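Local atomic coordinates of penicillin-binding protein 1A (Mycobacterium tuberculosis, PDB entry 5CRF), a protein that builds peptidoglycan in mycobacterial cell walls, polymerising glycan strands with one domain and cross-linking their peptides with the penicillin-sensitive transpeptidase domain to which this structure belongs. Residues Y116-S121 with N152-R157; F99-L104 with E145-S150; F232-V237 with F245-A250. All coordinates share one frame; numbering follows the deposited sequence.

Contact 1 (Y116-S121 with N152-R157)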
loop_
_atom_site.group_PDB
_atom_site.type_symbol
_atom_site.label_atom_id
_atom_site.label_comp_id
_atom_site.label_asym_id
_atom_site.label_seq_id
_atom_site.Cartn_x
_atom_site.Cartn_y
_atom_site.Cartn_z
ATOM N N TYR A 116 19.084 1.391 -13.711
ATOM C CA TYR A 116 19.149 2.718 -14.260
ATOM C C TYR A 116 19.546 3.666 -13.143
ATOM O O TYR A 116 18.986 3.587 -12.019
ATOM C CB TYR A 116 17.802 3.148 -14.792
ATOM C CG TYR A 116 17.821 4.516 -15.375
ATOM C CD1 TYR A 116 18.566 4.783 -16.522
ATOM C CD2 TYR A 116 17.142 5.560 -14.783
ATOM C CE1 TYR A 116 18.634 6.058 -17.053
ATOM C CE2 TYR A 116 17.190 6.846 -15.312
ATOM C CZ TYR A 116 17.957 7.086 -16.435
ATOM O OH TYR A 116 18.045 8.336 -17.000
ATOM N N GLN A 117 20.535 4.507 -13.435
ATOM C CA GLN A 117 21.128 5.387 -12.402
ATOM C C GLN A 117 20.556 6.796 -12.457
ATOM O O GLN A 117 20.441 7.407 -13.519
ATOM C CB GLN A 117 22.637 5.496 -12.613
ATOM C CG GLN A 117 23.366 4.160 -12.561
ATOM C CD GLN A 117 23.957 3.856 -11.219
ATOM O OE1 GLN A 117 24.380 4.754 -10.505
ATOM N NE2 GLN A 117 24.000 2.585 -10.865
ATOM N N VAL A 118 20.247 7.334 -11.289
ATOM C CA VAL A 118 19.668 8.644 -11.179
ATOM C C VAL A 118 20.290 9.388 -9.981
ATOM O O VAL A 118 20.610 8.803 -8.969
ATOM C CB VAL A 118 18.122 8.576 -11.064
ATOM C CG1 VAL A 118 17.685 7.892 -9.840
ATOM C CG2 VAL A 118 17.490 9.958 -11.138
ATOM N N ASP A 119 20.428 10.686 -10.154
ATOM C CA ASP A 119 20.905 11.569 -9.100
ATOM C C ASP A 119 19.854 11.666 -7.988
ATOM O O ASP A 119 18.679 11.835 -8.274
ATOM C CB ASP A 119 21.173 12.925 -9.712
ATOM C CG ASP A 119 21.674 13.993 -8.703
ATOM O OD1 ASP A 119 22.052 13.746 -7.606
ATOM O OD2 ASP A 119 21.722 15.143 -9.102
ATOM N N SER A 120 20.313 11.629 -6.735
ATOM C CA SER A 120 19.434 11.724 -5.527
ATOM C C SER A 120 19.556 13.042 -4.758
ATOM O O SER A 120 18.885 13.217 -3.703
ATOM C CB SER A 120 19.701 10.564 -4.558
ATOM O OG SER A 120 20.929 10.683 -3.871
ATOM N N SER A 121 20.383 13.953 -5.267
ATOM C CA SER A 121 20.630 15.214 -4.569
ATOM C C SER A 121 19.359 16.058 -4.511
ATOM O O SER A 121 18.389 15.807 -5.287
ATOM C CB SER A 121 21.764 16.013 -5.250
ATOM O OG SER A 121 21.398 16.411 -6.536
ATOM N N ASN A 152 12.852 10.320 -2.537
ATOM C CA ASN A 152 11.878 11.089 -3.319
ATOM C C ASN A 152 12.526 11.897 -4.439
ATOM O O ASN A 152 11.918 12.059 -5.485
ATOM C CB ASN A 152 11.081 12.031 -2.433
ATOM C CG ASN A 152 10.014 11.314 -1.615
ATOM O OD1 ASN A 152 9.721 10.114 -1.809
ATOM N ND2 ASN A 152 9.415 12.052 -0.691
ATOM N N THR A 153 13.677 12.494 -4.183
ATOM C CA THR A 153 14.402 13.298 -5.200
ATOM C C THR A 153 14.662 12.479 -6.462
ATOM O O THR A 153 14.352 12.920 -7.574
ATOM C CB THR A 153 15.761 13.803 -4.708
ATOM O OG1 THR A 153 16.459 12.711 -4.124
ATOM C CG2 THR A 153 15.583 14.869 -3.682
ATOM N N SER A 154 15.217 11.292 -6.279
ATOM C CA SER A 154 15.520 10.368 -7.408
ATOM C C SER A 154 14.245 10.089 -8.225
ATOM O O SER A 154 14.254 10.129 -9.469
ATOM C CB SER A 154 16.020 9.047 -6.850
ATOM O OG SER A 154 17.211 9.191 -6.113
ATOM N N TYR A 155 13.145 9.794 -7.526
ATOM C CA TYR A 155 11.930 9.399 -8.209
ATOM C C TYR A 155 11.240 10.587 -8.878
ATOM O O TYR A 155 10.563 10.450 -9.874
ATOM C CB TYR A 155 10.970 8.600 -7.282
ATOM C CG TYR A 155 11.373 7.145 -7.327
ATOM C CD1 TYR A 155 12.387 6.647 -6.526
ATOM C CD2 TYR A 155 10.790 6.298 -8.234
ATOM C CE1 TYR A 155 12.819 5.308 -6.645
ATOM C CE2 TYR A 155 11.203 4.990 -8.367
ATOM C CZ TYR A 155 12.185 4.494 -7.571
ATOM O OH TYR A 155 12.528 3.184 -7.726
ATOM N N TYR A 156 11.483 11.773 -8.369
ATOM C CA TYR A 156 10.954 12.976 -8.991
ATOM C C TYR A 156 11.680 13.190 -10.322
ATOM O O TYR A 156 11.032 13.456 -11.363
ATOM C CB TYR A 156 11.177 14.144 -8.052
ATOM C CG TYR A 156 10.365 15.379 -8.322
ATOM C CD1 TYR A 156 10.664 16.204 -9.407
ATOM C CD2 TYR A 156 9.335 15.770 -7.457
ATOM C CE1 TYR A 156 9.937 17.373 -9.626
ATOM C CE2 TYR A 156 8.612 16.930 -7.701
ATOM C CZ TYR A 156 8.941 17.717 -8.768
ATOM O OH TYR A 156 8.243 18.858 -9.054
ATOM N N ARG A 157 12.997 13.040 -10.304
ATOM C CA ARG A 157 13.768 13.094 -11.565
ATOM C C ARG A 157 13.341 11.973 -12.491
ATOM O O ARG A 157 13.161 12.208 -13.700
ATOM C CB ARG A 157 15.265 12.997 -11.329
ATOM C CG ARG A 157 15.884 14.163 -10.589
ATOM C CD ARG A 157 17.388 14.006 -10.496
ATOM N NE ARG A 157 17.995 15.206 -9.975
ATOM C CZ ARG A 157 18.246 15.457 -8.701
ATOM N NH1 ARG A 157 18.023 14.565 -7.761
ATOM N NH2 ARG A 157 18.767 16.627 -8.363
HETATM O O HOH W 1 19.084 7.696 -6.918
#
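R157 reaches from helix 152-161 to the end of strand 117-119 in the transpeptidase domain, and its guanidinium gathers carbonyl oxygens where the strand gives way to a turn. With the chain extended from CG to NE, NH1 of R157 donates to O of S121 (2.8 Å, N-H...O 158°), which lies in the guanidinium plane, and adds a weak bond to O of D119. NH2 makes weak bonds to the same S121 oxygen and to O of P122. The carboxylate of D119 stacks on one face of the guanidinium, the two planes 18° apart; OD2 of D119 is 3.4 Å from NH2 of R157, yet no N-H is aimed at it, leaving attraction of charges alone. OD1 of D119 accepts from N of S121 at 2.9 Å, an Asx turn, and OG of S121 separately donates to OD2; both bonds hold the carboxylate.

That side is partly open to solvent. The neighbouring side is buried and closely packed. CG1 of V118 rests 3.6 Å from CB of S154, and CB of S120 comes within 3.2 Å of OG of S154. OG1 of T153 makes a short bond, 2.5 Å, to O of S120 from above the carbonyl plane. A water bridges O of V118 and OG of S154.

Carbonyl oxygens thus meet the arginine's N-H groups, while its positive charge would probably favour the ionised form of D119.

Contact 2 (F99-L104 with E145-S150)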
loop_
_atom_site.group_PDB
_atom_site.type_symbol
_atom_site.label_atom_id
_atom_site.label_comp_id
_atom_site.label_asym_id
_atom_site.label_seq_id
_atom_site.Cartn_x
_atom_site.Cartn_y
_atom_site.Cartn_z
ATOM N N PHE A 99 4.050 6.247 -2.254
ATOM C CA PHE A 99 3.396 6.257 -3.562
ATOM C C PHE A 99 4.375 6.010 -4.720
ATOM O O PHE A 99 3.963 5.648 -5.783
ATOM C CB PHE A 99 2.679 7.566 -3.824
ATOM C CG PHE A 99 1.431 7.399 -4.638
ATOM C CD1 PHE A 99 0.350 6.675 -4.147
ATOM C CD2 PHE A 99 1.331 7.944 -5.917
ATOM C CE1 PHE A 99 -0.818 6.503 -4.913
ATOM C CE2 PHE A 99 0.200 7.778 -6.668
ATOM C CZ PHE A 99 -0.868 7.046 -6.168
ATOM N N LYS A 100 5.666 6.246 -4.498
ATOM C CA LYS A 100 6.623 6.249 -5.616
ATOM C C LYS A 100 6.827 4.856 -6.221
ATOM O O LYS A 100 7.362 4.754 -7.313
ATOM C CB LYS A 100 7.939 6.904 -5.218
ATOM C CG LYS A 100 8.662 6.260 -4.083
ATOM C CD LYS A 100 9.981 7.003 -3.867
ATOM C CE LYS A 100 10.678 6.598 -2.613
ATOM N NZ LYS A 100 10.117 7.525 -1.592
ATOM N N VAL A 101 6.313 3.822 -5.569
ATOM C CA VAL A 101 6.242 2.482 -6.158
ATOM C C VAL A 101 5.542 2.551 -7.546
ATOM O O VAL A 101 5.908 1.805 -8.475
ATOM C CB VAL A 101 5.560 1.497 -5.185
ATOM C CG1 VAL A 101 5.244 0.196 -5.838
ATOM C CG2 VAL A 101 6.446 1.228 -3.962
ATOM N N PHE A 102 4.544 3.433 -7.696
ATOM C CA PHE A 102 3.842 3.550 -8.987
ATOM C C PHE A 102 4.668 4.231 -10.045
ATOM O O PHE A 102 4.494 3.977 -11.207
ATOM C CB PHE A 102 2.442 4.161 -8.774
ATOM C CG PHE A 102 1.630 3.353 -7.801
ATOM C CD1 PHE A 102 1.348 2.009 -8.070
ATOM C CD2 PHE A 102 1.213 3.904 -6.609
ATOM C CE1 PHE A 102 0.705 1.232 -7.113
ATOM C CE2 PHE A 102 0.533 3.132 -5.656
ATOM C CZ PHE A 102 0.245 1.817 -5.938
ATOM N N ALA A 103 5.618 5.075 -9.630
ATOM C CA ALA A 103 6.531 5.670 -10.567
ATOM C C ALA A 103 7.542 4.607 -11.055
ATOM O O ALA A 103 7.944 4.622 -12.221
ATOM C CB ALA A 103 7.293 6.860 -9.959
ATOM N N LEU A 104 7.930 3.710 -10.169
ATOM C CA LEU A 104 8.753 2.544 -10.565
ATOM C C LEU A 104 7.998 1.664 -11.569
ATOM O O LEU A 104 8.568 1.305 -12.591
ATOM C CB LEU A 104 9.214 1.720 -9.355
ATOM C CG LEU A 104 10.186 0.593 -9.733
ATOM C CD1 LEU A 104 11.354 1.068 -10.568
ATOM C CD2 LEU A 104 10.649 -0.147 -8.475
ATOM N N GLU A 145 17.896 0.882 -5.467
ATOM C CA GLU A 145 18.510 1.375 -4.246
ATOM C C GLU A 145 17.727 2.605 -3.771
ATOM O O GLU A 145 17.466 2.810 -2.569
ATOM C CB GLU A 145 20.007 1.648 -4.455
ATOM C CG GLU A 145 20.855 0.371 -4.727
ATOM C CD GLU A 145 20.743 -0.719 -3.651
ATOM O OE1 GLU A 145 20.750 -0.376 -2.422
ATOM O OE2 GLU A 145 20.620 -1.929 -4.018
ATOM N N ALA A 146 17.353 3.444 -4.724
ATOM C CA ALA A 146 16.569 4.654 -4.421
ATOM C C ALA A 146 15.238 4.320 -3.815
ATOM O O ALA A 146 14.769 5.049 -2.864
ATOM C CB ALA A 146 16.416 5.553 -5.654
ATOM N N LEU A 147 14.609 3.224 -4.277
ATOM C CA LEU A 147 13.353 2.834 -3.646
ATOM C C LEU A 147 13.560 2.412 -2.194
ATOM O O LEU A 147 12.795 2.823 -1.323
ATOM C CB LEU A 147 12.646 1.706 -4.384
ATOM C CG LEU A 147 11.179 1.501 -3.980
ATOM C CD1 LEU A 147 10.223 2.562 -4.535
ATOM C CD2 LEU A 147 10.740 0.119 -4.485
ATOM N N LYS A 148 14.527 1.525 -1.957
ATOM C CA LYS A 148 14.837 1.063 -0.611
ATOM C C LYS A 148 15.142 2.223 0.370
ATOM O O LYS A 148 14.664 2.206 1.525
ATOM C CB LYS A 148 16.022 0.113 -0.668
ATOM C CG LYS A 148 16.458 -0.406 0.678
ATOM C CD LYS A 148 17.562 -1.465 0.507
ATOM C CE LYS A 148 18.829 -0.890 -0.001
ATOM N NZ LYS A 148 19.771 -2.057 -0.051
HETATM N N MSE A 149 15.931 3.193 -0.100
HETATM C CA MSE A 149 16.325 4.347 0.709
HETATM C C MSE A 149 15.258 5.439 0.730
HETATM O O MSE A 149 15.470 6.501 1.364
HETATM C CB MSE A 149 17.684 4.877 0.174
HETATM C CG MSE A 149 18.766 3.866 0.532
HETATM SE SE MSE A 149 20.483 4.586 -0.181
HETATM C CE MSE A 149 20.690 5.972 1.173
ATOM N N SER A 150 14.151 5.245 0.032
ATOM C CA SER A 150 13.026 6.180 -0.014
ATOM C C SER A 150 13.410 7.565 -0.590
ATOM O O SER A 150 13.061 8.651 -0.037
ATOM C CB SER A 150 12.296 6.240 1.358
ATOM O OG SER A 150 10.931 6.454 1.066
#
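K100 spans from the start of helix 101-109 to S150, joining two signature motifs of the penicillin-binding transpeptidase fold: the SxxK motif, S97 to K100, and the SxN motif, S150 to N152. S97 is, by similarity, the acyl-ester nucleophile. CB of K100 is directed at the opposite segment, and the first torsion (chi1 60°) sets CG between the backbone N and the carbonyl carbon, 4.0 Å from CD1 of L147. CD lies against the ring of Y155, from helix 152-161. CE passes S150, 3.5 Å from its CA. A bend in the last torsion (chi4 -89°) then turns NZ of K100 onto OG of S150, a 3.0 Å hydrogen bond. NZ of K100 also bonds to OD1 of N152 and to O of S97, so three oxygens from the two motifs hold it. OG of S150 in turn bonds to NZ of K291, of the KTG motif.

S150 is the first residue to leave the helical conformation after helix 143-148, where its positive phi and two bonds back into the last turn form a Schellman motif.

Beside the polar bridge, the helices meet through L147, a buried residue that runs alongside K100 in the opposite direction. CD1 of L147 faces K100 and V101, and CD2 faces L104. CD1 of L147 touches CG2 of V101 at 4.0 Å, and the side chain of L104 meets L147 at about a right angle, with CD2 of L104 4.0 Å from CD2 of L147.

Contact 3 (F232-V237 with F245-A250)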
loop_
_atom_site.group_PDB
_atom_site.type_symbol
_atom_site.label_atom_id
_atom_site.label_comp_id
_atom_site.label_asym_id
_atom_site.label_seq_id
_atom_site.Cartn_x
_atom_site.Cartn_y
_atom_site.Cartn_z
ATOM N N PHE A 232 -15.760 -7.736 -0.129
ATOM C CA PHE A 232 -16.004 -8.227 1.202
ATOM C C PHE A 232 -16.971 -9.421 1.269
ATOM O O PHE A 232 -17.095 -10.024 2.336
ATOM C CB PHE A 232 -16.626 -7.087 2.045
ATOM C CG PHE A 232 -15.688 -5.908 2.326
ATOM C CD1 PHE A 232 -15.540 -4.875 1.399
ATOM C CD2 PHE A 232 -15.019 -5.790 3.557
ATOM C CE1 PHE A 232 -14.723 -3.772 1.660
ATOM C CE2 PHE A 232 -14.199 -4.663 3.819
ATOM C CZ PHE A 232 -14.050 -3.689 2.866
ATOM N N VAL A 233 -17.736 -9.647 0.207
ATOM C CA VAL A 233 -18.785 -10.686 0.213
ATOM C C VAL A 233 -18.305 -11.921 -0.541
ATOM O O VAL A 233 -17.978 -11.808 -1.714
ATOM C CB VAL A 233 -20.031 -10.155 -0.402
ATOM C CG1 VAL A 233 -21.077 -11.259 -0.417
ATOM C CG2 VAL A 233 -20.530 -8.985 0.474
ATOM N N GLN A 234 -18.277 -13.046 0.158
ATOM C CA GLN A 234 -17.938 -14.319 -0.372
ATOM C C GLN A 234 -19.157 -15.059 -0.858
ATOM O O GLN A 234 -19.116 -15.706 -1.921
ATOM C CB GLN A 234 -17.253 -15.159 0.710
ATOM C CG GLN A 234 -16.704 -16.495 0.249
ATOM C CD GLN A 234 -15.703 -16.406 -0.926
ATOM O OE1 GLN A 234 -14.938 -15.452 -1.041
ATOM N NE2 GLN A 234 -15.746 -17.402 -1.817
ATOM N N LYS A 235 -20.223 -15.024 -0.077
ATOM C CA LYS A 235 -21.422 -15.785 -0.446
ATOM C C LYS A 235 -22.660 -15.188 0.199
ATOM O O LYS A 235 -22.627 -14.619 1.334
ATOM C CB LYS A 235 -21.267 -17.240 -0.019
ATOM C CG LYS A 235 -22.227 -18.236 -0.631
ATOM C CD LYS A 235 -21.905 -19.635 -0.116
ATOM C CE LYS A 235 -22.861 -20.650 -0.693
ATOM N NZ LYS A 235 -22.581 -22.030 -0.161
ATOM N N VAL A 236 -23.756 -15.310 -0.529
ATOM C CA VAL A 236 -25.051 -14.864 -0.035
ATOM C C VAL A 236 -26.077 -15.961 -0.256
ATOM O O VAL A 236 -26.260 -16.398 -1.395
ATOM C CB VAL A 236 -25.538 -13.563 -0.709
ATOM C CG1 VAL A 236 -26.796 -13.064 -0.036
ATOM C CG2 VAL A 236 -24.427 -12.529 -0.626
ATOM N N VAL A 237 -26.780 -16.348 0.797
ATOM C CA VAL A 237 -27.864 -17.327 0.648
ATOM C C VAL A 237 -29.162 -16.731 1.185
ATOM O O VAL A 237 -29.153 -15.879 2.097
ATOM C CB VAL A 237 -27.534 -18.647 1.390
ATOM C CG1 VAL A 237 -26.183 -19.163 0.920
ATOM C CG2 VAL A 237 -27.489 -18.431 2.882
ATOM N N PHE A 245 -25.512 -15.505 -4.524
ATOM C CA PHE A 245 -24.234 -15.055 -4.997
ATOM C C PHE A 245 -23.155 -15.940 -4.345
ATOM O O PHE A 245 -23.230 -16.302 -3.150
ATOM C CB PHE A 245 -24.017 -13.587 -4.626
ATOM C CG PHE A 245 -22.635 -13.106 -4.909
ATOM C CD1 PHE A 245 -22.276 -12.728 -6.189
ATOM C CD2 PHE A 245 -21.693 -13.047 -3.909
ATOM C CE1 PHE A 245 -20.975 -12.277 -6.465
ATOM C CE2 PHE A 245 -20.395 -12.617 -4.174
ATOM C CZ PHE A 245 -20.044 -12.225 -5.480
ATOM N N ASP A 246 -22.129 -16.255 -5.118
ATOM C CA ASP A 246 -21.009 -17.054 -4.619
ATOM C C ASP A 246 -19.766 -16.654 -5.399
ATOM O O ASP A 246 -19.631 -17.001 -6.568
ATOM C CB ASP A 246 -21.308 -18.553 -4.770
ATOM C CG ASP A 246 -20.348 -19.459 -3.949
ATOM O OD1 ASP A 246 -19.233 -19.027 -3.549
ATOM O OD2 ASP A 246 -20.707 -20.643 -3.737
ATOM N N ALA A 247 -18.853 -15.930 -4.757
ATOM C CA ALA A 247 -17.590 -15.535 -5.422
ATOM C C ALA A 247 -16.808 -16.777 -5.882
ATOM O O ALA A 247 -15.992 -16.688 -6.814
ATOM C CB ALA A 247 -16.733 -14.699 -4.485
ATOM N N SER A 248 -17.020 -17.919 -5.218
ATOM C CA SER A 248 -16.299 -19.151 -5.580
ATOM C C SER A 248 -16.689 -19.642 -6.971
ATOM O O SER A 248 -15.840 -20.147 -7.692
ATOM C CB SER A 248 -16.517 -20.285 -4.552
ATOM O OG SER A 248 -17.766 -20.982 -4.723
ATOM N N THR A 249 -17.952 -19.484 -7.356
ATOM C CA THR A 249 -18.420 -19.999 -8.652
ATOM C C THR A 249 -18.121 -19.108 -9.864
ATOM O O THR A 249 -18.198 -19.603 -10.985
ATOM C CB THR A 249 -19.933 -20.327 -8.630
ATOM O OG1 THR A 249 -20.683 -19.150 -8.338
ATOM C CG2 THR A 249 -20.240 -21.432 -7.599
ATOM N N ALA A 250 -17.759 -17.836 -9.650
ATOM C CA ALA A 250 -17.601 -16.850 -10.751
ATOM C C ALA A 250 -16.297 -17.002 -11.566
ATOM O O ALA A 250 -15.450 -17.838 -11.233
ATOM C CB ALA A 250 -17.692 -15.429 -10.185
HETATM O O HOH W 2 -17.771 -19.620 -1.232
#
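V236 and F245 pair across an antiparallel beta hairpin, strands 233-237 and 243-246, which forms two of three strands in a small sheet completed by strand 32-35. Backbone bonds set the register. N of V236 donates almost straight to O of F245 (2.9 Å, 168°), and the return bond from N of F245 to O of V236 is weak. Beyond the non-hydrogen-bonded pair K235 and D246, N of A247 donates to O of Q234 at 2.9 Å. On the other edge of strand 233-237, Q234 and K235 both face T34, a classic beta bulge.

Among the apolar contacts, V236 and F245 share a face backed by L15 and L18 of helix 3-19, with CG2 of V236 4.2 Å from CB of F245. CG, anti to the backbone N of F245 (chi1 172°), carries the ring along the neighbouring strand, where CD2 of F245 lies 4.0 Å from CG1 of V233. The ring edge meets the carbonyl of V233, with its CE2 3.5 Å from O of V233.

K235 and D246 point to the opposite face. The extended K235 chain runs past the D246 carboxylate, but its NZ remains 4.3 Å from OD2 of D246, beyond a salt bridge. D246 instead organises the chain that follows. In an Asx turn, OD1 of D246 accepts from N of S248 at 3.0 Å; OG of S248 donates to it from the same face of the carboxylate. A water links the strands here, accepting from NE2 of Q234 and donating to OD1 of D246, 2.8 Å away.

From the N terminus, 99-104 comes first and 116-121 second; contact 2 then closes its loop at 145-150, and contact 1 closes its own at 152-157. The two loops therefore cross, and the short passage from helix 143-148 to helix 152-161 serves both. The contacts also touch in space: CB of S154 packs on CB of A146, and the ring of Y155 lies against L147. Together they tie helix 101-109, which follows the probable nucleophile S97, to an outlying strand, 117-119, through two successive helices. Contact 3 follows in series, closing the short hairpin loop between V237 and F245 within the three-stranded sheet that packs on helix 3-19. It lies on the opposite side of the chain's centre, its own centre about 36 Å from that of contact 2.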